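PDB 2IVF: ethylbenzene dehydrogenase beta-subunit from Aromatoleum aromaticum, which carries iron-sulfur clusters, one 3Fe-4S and several 4Fe-4S, as the ferredoxin-like beta subunit of a three-chain enzyme and probably relays electrons through them. Local coordinates for residues 28-40 / 48-60. Residues are numbered along the deposited sequence; the frame is centred on the assembly and turned at random.
Sequences CLGCQTCTVACKN and TEHMRWNNVTTYP. With SF4 (iron/sulfur cluster), chain T; SF4 (iron/sulfur cluster), chain U.
Helix 33-40 and strand 55-59 run nearly antiparallel, their axes 154° apart and 7.6 Å apart at closest approach, with T35 facing N54 and Q32 facing V56. The helix carries the second half of a ferredoxin-type CxxCxxCxxxC motif, a worked example of how one short sequence serves two clusters: C28, C31 and C34 bind irons of one 4Fe-4S cluster, while C38, one helical turn beyond C34, binds an iron of the next. The facing segment packs against both sites. V56 sends CG2 to 3.3 Å from C34 SG, and W53 lays the edge of its indole near S3 of the second cluster, with C38 SG oblique to the ring. N54, between them in sequence and pointing at the helix, has CG anti to its own N (chi1 178°), which brings ND2 to 3.1 Å from C34 SG and into a weak hydrogen bond with T35 OG1; its OD1 is held by R235. The T35 hydroxyl in turn donates to Q32 OE1, also bonded by Y128. With its side chain bent at chi2 (-73°), Q32 directs NE2 at V56 O in an almost straight bond of 2.8 Å; the acceptor lies in the amide plane, but the donor stands above the carbonyl plane. These bonds grip both ends of the amide and should fix its rotation. A water donates to T35 O and N54 O, tying the two backbones together. Further along, the type I turn T48-M51 presents carbonyls to buried K39, whose chain bends at both chi2 and chi4 to reach them. T43 O is another acceptor for the amine, which makes weak bonds to T48 O and E49 O and a short one, 2.6 Å, from NZ to M51 O.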
loop_
_atom_site.group_PDB
_atom_site.type_symbol
_atom_site.label_atom_id
_atom_site.label_comp_id
_atom_site.label_asym_id
_atom_site.label_seq_id
_atom_site.Cartn_x
_atom_site.Cartn_y
_atom_site.Cartn_z
ATOM N N CYS B 28 1.964 -6.332 13.463
ATOM C CA CYS B 28 2.452 -6.277 12.120
ATOM C C CYS B 28 1.312 -6.306 11.145
ATOM O O CYS B 28 0.432 -7.126 11.250
ATOM C CB CYS B 28 3.462 -7.397 11.784
ATOM S SG CYS B 28 4.054 -7.251 10.109
ATOM N N LEU B 29 1.325 -5.342 10.239
ATOM C CA LEU B 29 0.284 -5.209 9.238
ATOM C C LEU B 29 0.731 -5.556 7.813
ATOM O O LEU B 29 0.010 -5.315 6.840
ATOM C CB LEU B 29 -0.320 -3.817 9.294
ATOM C CG LEU B 29 0.671 -2.676 9.121
ATOM C CD1 LEU B 29 0.044 -1.637 8.335
ATOM C CD2 LEU B 29 1.108 -2.119 10.512
ATOM N N GLY B 30 1.894 -6.185 7.692
ATOM C CA GLY B 30 2.343 -6.680 6.403
ATOM C C GLY B 30 2.562 -5.591 5.349
ATOM O O GLY B 30 2.486 -5.877 4.167
ATOM N N CYS B 31 2.892 -4.383 5.787
ATOM C CA CYS B 31 3.011 -3.222 4.872
ATOM C C CYS B 31 4.325 -3.215 4.109
ATOM O O CYS B 31 4.466 -2.426 3.212
ATOM C CB CYS B 31 2.852 -1.896 5.641
ATOM S SG CYS B 31 4.254 -1.563 6.794
ATOM N N GLN B 32 5.321 -4.032 4.493
ATOM C CA GLN B 32 6.621 -4.092 3.779
ATOM C C GLN B 32 7.464 -2.785 3.871
ATOM O O GLN B 32 8.438 -2.634 3.150
ATOM C CB GLN B 32 6.414 -4.409 2.270
ATOM C CG GLN B 32 5.590 -5.676 1.904
ATOM C CD GLN B 32 6.372 -6.963 2.163
ATOM O OE1 GLN B 32 7.593 -6.935 2.130
ATOM N NE2 GLN B 32 5.686 -8.081 2.439
ATOM N N THR B 33 7.109 -1.833 4.734
ATOM C CA THR B 33 7.929 -0.639 4.880
ATOM C C THR B 33 9.334 -1.007 5.321
ATOM O O THR B 33 10.316 -0.450 4.814
ATOM C CB THR B 33 7.310 0.406 5.815
ATOM O OG1 THR B 33 5.976 0.634 5.419
ATOM C CG2 THR B 33 8.077 1.725 5.747
ATOM N N CYS B 34 9.436 -1.957 6.248
ATOM C CA CYS B 34 10.714 -2.453 6.673
ATOM C C CYS B 34 11.556 -3.040 5.505
ATOM O O CYS B 34 12.776 -2.803 5.437
ATOM C CB CYS B 34 10.546 -3.456 7.820
ATOM S SG CYS B 34 9.371 -4.781 7.364
ATOM N N THR B 35 10.884 -3.709 4.568
ATOM C CA THR B 35 11.506 -4.276 3.371
ATOM C C THR B 35 12.150 -3.187 2.537
ATOM O O THR B 35 13.376 -3.264 2.181
ATOM C CB THR B 35 10.460 -5.058 2.587
ATOM O OG1 THR B 35 9.870 -6.004 3.491
ATOM C CG2 THR B 35 11.095 -5.757 1.332
ATOM N N VAL B 36 11.371 -2.169 2.266
ATOM C CA VAL B 36 11.863 -1.045 1.445
ATOM C C VAL B 36 12.872 -0.177 2.190
ATOM O O VAL B 36 13.753 0.402 1.554
ATOM C CB VAL B 36 10.735 -0.186 0.813
ATOM C CG1 VAL B 36 9.680 -1.075 0.054
ATOM C CG2 VAL B 36 10.088 0.771 1.818
ATOM N N ALA B 37 12.746 -0.085 3.523
ATOM C CA ALA B 37 13.671 0.697 4.349
ATOM C C ALA B 37 15.063 0.120 4.154
ATOM O O ALA B 37 16.004 0.821 3.840
ATOM C CB ALA B 37 13.248 0.639 5.878
ATOM N N CYS B 38 15.169 -1.192 4.294
ATOM C CA CYS B 38 16.453 -1.862 4.077
ATOM C C CYS B 38 16.934 -1.716 2.654
ATOM O O CYS B 38 18.111 -1.381 2.426
ATOM C CB CYS B 38 16.334 -3.351 4.350
ATOM S SG CYS B 38 17.945 -4.130 4.342
ATOM N N LYS B 39 16.035 -1.987 1.704
ATOM C CA LYS B 39 16.411 -2.142 0.298
ATOM C C LYS B 39 16.973 -0.839 -0.236
ATOM O O LYS B 39 17.915 -0.825 -1.030
ATOM C CB LYS B 39 15.195 -2.524 -0.540
ATOM C CG LYS B 39 15.533 -3.138 -1.931
ATOM C CD LYS B 39 15.051 -4.607 -1.960
ATOM C CE LYS B 39 15.628 -5.438 -3.025
ATOM N NZ LYS B 39 17.043 -5.757 -2.826
ATOM N N ASN B 40 16.354 0.250 0.196
ATOM C CA ASN B 40 16.680 1.564 -0.321
ATOM C C ASN B 40 17.917 2.182 0.275
ATOM O O ASN B 40 18.359 3.226 -0.198
ATOM C CB ASN B 40 15.447 2.482 -0.248
ATOM C CG ASN B 40 14.463 2.159 -1.363
ATOM O OD1 ASN B 40 14.628 2.640 -2.495
ATOM N ND2 ASN B 40 13.518 1.261 -1.085
ATOM N N THR B 48 22.627 -7.320 -5.806
ATOM C CA THR B 48 21.898 -7.385 -4.504
ATOM C C THR B 48 20.371 -7.235 -4.667
ATOM O O THR B 48 19.621 -7.304 -3.700
ATOM C CB THR B 48 22.358 -6.265 -3.572
ATOM O OG1 THR B 48 21.937 -4.995 -4.111
ATOM C CG2 THR B 48 23.935 -6.290 -3.364
ATOM N N GLU B 49 19.928 -7.028 -5.904
ATOM C CA GLU B 49 18.548 -6.633 -6.162
ATOM C C GLU B 49 17.540 -7.659 -5.712
ATOM O O GLU B 49 16.454 -7.304 -5.286
ATOM C CB GLU B 49 18.359 -6.373 -7.664
ATOM C CG GLU B 49 19.209 -5.266 -8.211
ATOM C CD GLU B 49 20.388 -5.750 -9.028
ATOM O OE1 GLU B 49 20.967 -6.823 -8.705
ATOM O OE2 GLU B 49 20.719 -5.037 -9.997
ATOM N N HIS B 50 17.891 -8.936 -5.811
ATOM C CA HIS B 50 17.063 -10.001 -5.290
ATOM C C HIS B 50 17.060 -10.124 -3.766
ATOM O O HIS B 50 16.275 -10.870 -3.243
ATOM C CB HIS B 50 17.522 -11.343 -5.832
ATOM C CG HIS B 50 18.914 -11.733 -5.417
ATOM N ND1 HIS B 50 20.036 -11.130 -5.935
ATOM C CD2 HIS B 50 19.356 -12.622 -4.489
ATOM C CE1 HIS B 50 21.117 -11.670 -5.382
ATOM N NE2 HIS B 50 20.733 -12.594 -4.520
ATOM N N MET B 51 18.008 -9.481 -3.083
ATOM C CA MET B 51 18.165 -9.695 -1.664
ATOM C C MET B 51 17.186 -8.857 -0.897
ATOM O O MET B 51 17.150 -7.621 -1.055
ATOM C CB MET B 51 19.557 -9.307 -1.230
ATOM C CG MET B 51 20.679 -9.989 -1.981
ATOM S SD MET B 51 22.269 -9.370 -1.377
ATOM C CE MET B 51 23.441 -10.323 -2.370
ATOM N N ARG B 52 16.402 -9.524 -0.054
ATOM C CA ARG B 52 15.523 -8.865 0.910
ATOM C C ARG B 52 16.010 -9.233 2.274
ATOM O O ARG B 52 15.489 -10.142 2.930
ATOM C CB ARG B 52 14.051 -9.278 0.695
ATOM C CG ARG B 52 13.413 -8.603 -0.488
ATOM C CD ARG B 52 13.654 -9.406 -1.764
ATOM N NE ARG B 52 12.997 -8.788 -2.918
ATOM C CZ ARG B 52 12.988 -9.327 -4.121
ATOM N NH1 ARG B 52 13.630 -10.456 -4.340
ATOM N NH2 ARG B 52 12.354 -8.742 -5.122
ATOM N N TRP B 53 17.057 -8.536 2.689
ATOM C CA TRP B 53 17.691 -8.804 3.980
ATOM C C TRP B 53 16.640 -8.658 5.057
ATOM O O TRP B 53 16.585 -9.469 5.951
ATOM C CB TRP B 53 18.835 -7.867 4.262
ATOM C CG TRP B 53 20.001 -7.938 3.351
ATOM C CD1 TRP B 53 20.317 -8.921 2.444
ATOM C CD2 TRP B 53 21.097 -7.015 3.333
ATOM N NE1 TRP B 53 21.510 -8.650 1.869
ATOM C CE2 TRP B 53 22.026 -7.496 2.396
ATOM C CE3 TRP B 53 21.384 -5.835 4.037
ATOM C CZ2 TRP B 53 23.189 -6.815 2.096
ATOM C CZ3 TRP B 53 22.541 -5.185 3.779
ATOM C CH2 TRP B 53 23.450 -5.675 2.816
ATOM N N ASN B 54 15.782 -7.642 4.949
ATOM C CA ASN B 54 14.574 -7.601 5.712
ATOM C C ASN B 54 13.503 -8.094 4.784
ATOM O O ASN B 54 13.319 -7.557 3.674
ATOM C CB ASN B 54 14.197 -6.197 6.186
ATOM C CG ASN B 54 12.896 -6.209 6.945
ATOM O OD1 ASN B 54 12.893 -6.144 8.159
ATOM N ND2 ASN B 54 11.763 -6.356 6.222
ATOM N N ASN B 55 12.853 -9.172 5.203
ATOM C CA ASN B 55 11.808 -9.752 4.392
ATOM C C ASN B 55 10.527 -9.921 5.190
ATOM O O ASN B 55 10.559 -10.161 6.397
ATOM C CB ASN B 55 12.241 -11.087 3.777
ATOM C CG ASN B 55 12.827 -12.014 4.763
ATOM O OD1 ASN B 55 14.060 -11.992 5.000
ATOM N ND2 ASN B 55 12.014 -12.871 5.307
ATOM N N VAL B 56 9.407 -9.795 4.510
ATOM C CA VAL B 56 8.106 -9.971 5.174
ATOM C C VAL B 56 7.198 -10.802 4.326
ATOM O O VAL B 56 6.978 -10.491 3.168
ATOM C CB VAL B 56 7.395 -8.646 5.491
ATOM C CG1 VAL B 56 6.192 -8.938 6.327
ATOM C CG2 VAL B 56 8.300 -7.635 6.189
ATOM N N THR B 57 6.721 -11.920 4.871
ATOM C CA THR B 57 5.811 -12.754 4.113
ATOM C C THR B 57 4.645 -13.164 4.972
ATOM O O THR B 57 4.647 -12.996 6.177
ATOM C CB THR B 57 6.523 -14.027 3.582
ATOM O OG1 THR B 57 7.100 -14.738 4.682
ATOM C CG2 THR B 57 7.642 -13.650 2.540
ATOM N N THR B 58 3.665 -13.749 4.329
ATOM C CA THR B 58 2.439 -14.145 5.019
ATOM C C THR B 58 2.680 -15.554 5.579
ATOM O O THR B 58 3.353 -16.386 4.949
ATOM C CB THR B 58 1.214 -14.060 4.080
ATOM O OG1 THR B 58 1.052 -12.690 3.636
ATOM C CG2 THR B 58 -0.112 -14.567 4.759
ATOM N N TYR B 59 2.227 -15.779 6.789
ATOM C CA TYR B 59 2.316 -17.100 7.413
ATOM C C TYR B 59 0.918 -17.591 7.804
ATOM O O TYR B 59 0.104 -16.760 8.298
ATOM C CB TYR B 59 3.272 -17.088 8.625
ATOM C CG TYR B 59 3.591 -18.503 9.020
ATOM C CD1 TYR B 59 4.706 -19.149 8.503
ATOM C CD2 TYR B 59 2.698 -19.241 9.774
ATOM C CE1 TYR B 59 4.958 -20.481 8.788
ATOM C CE2 TYR B 59 2.964 -20.557 10.102
ATOM C CZ TYR B 59 4.088 -21.178 9.560
ATOM O OH TYR B 59 4.359 -22.484 9.843
ATOM N N PRO B 60 0.614 -18.912 7.578
ATOM C CA PRO B 60 1.351 -19.938 6.806
ATOM C C PRO B 60 1.684 -19.473 5.417
ATOM O O PRO B 60 0.868 -18.750 4.764
ATOM C CB PRO B 60 0.339 -21.085 6.663
ATOM C CG PRO B 60 -0.582 -20.908 7.758
ATOM C CD PRO B 60 -0.539 -19.518 8.249
HETATM FE FE1 SF4 T . 5.271 -5.350 9.820
HETATM FE FE2 SF4 T . 7.510 -4.426 8.536
HETATM FE FE3 SF4 T . 6.399 -3.072 10.578
HETATM FE FE4 SF4 T . 5.083 -3.071 8.217
HETATM S S1 SF4 T . 7.117 -2.179 8.602
HETATM S S2 SF4 T . 4.188 -3.380 10.304
HETATM S S3 SF4 T . 5.587 -5.197 7.550
HETATM S S4 SF4 T . 7.364 -5.175 10.680
HETATM FE FE1 SF4 U . 19.513 -5.647 8.569
HETATM FE FE2 SF4 U . 18.526 -4.339 6.515
HETATM FE FE3 SF4 U . 17.251 -4.256 8.880
HETATM FE FE4 SF4 U . 19.554 -2.890 8.616
HETATM S S1 SF4 U . 17.587 -2.464 7.514
HETATM S S2 SF4 U . 19.038 -4.292 10.334
HETATM S S3 SF4 U . 20.739 -4.271 7.163
HETATM S S4 SF4 U . 17.569 -6.118 7.495
HETATM O O HOH W 1 14.686 -5.727 2.167
#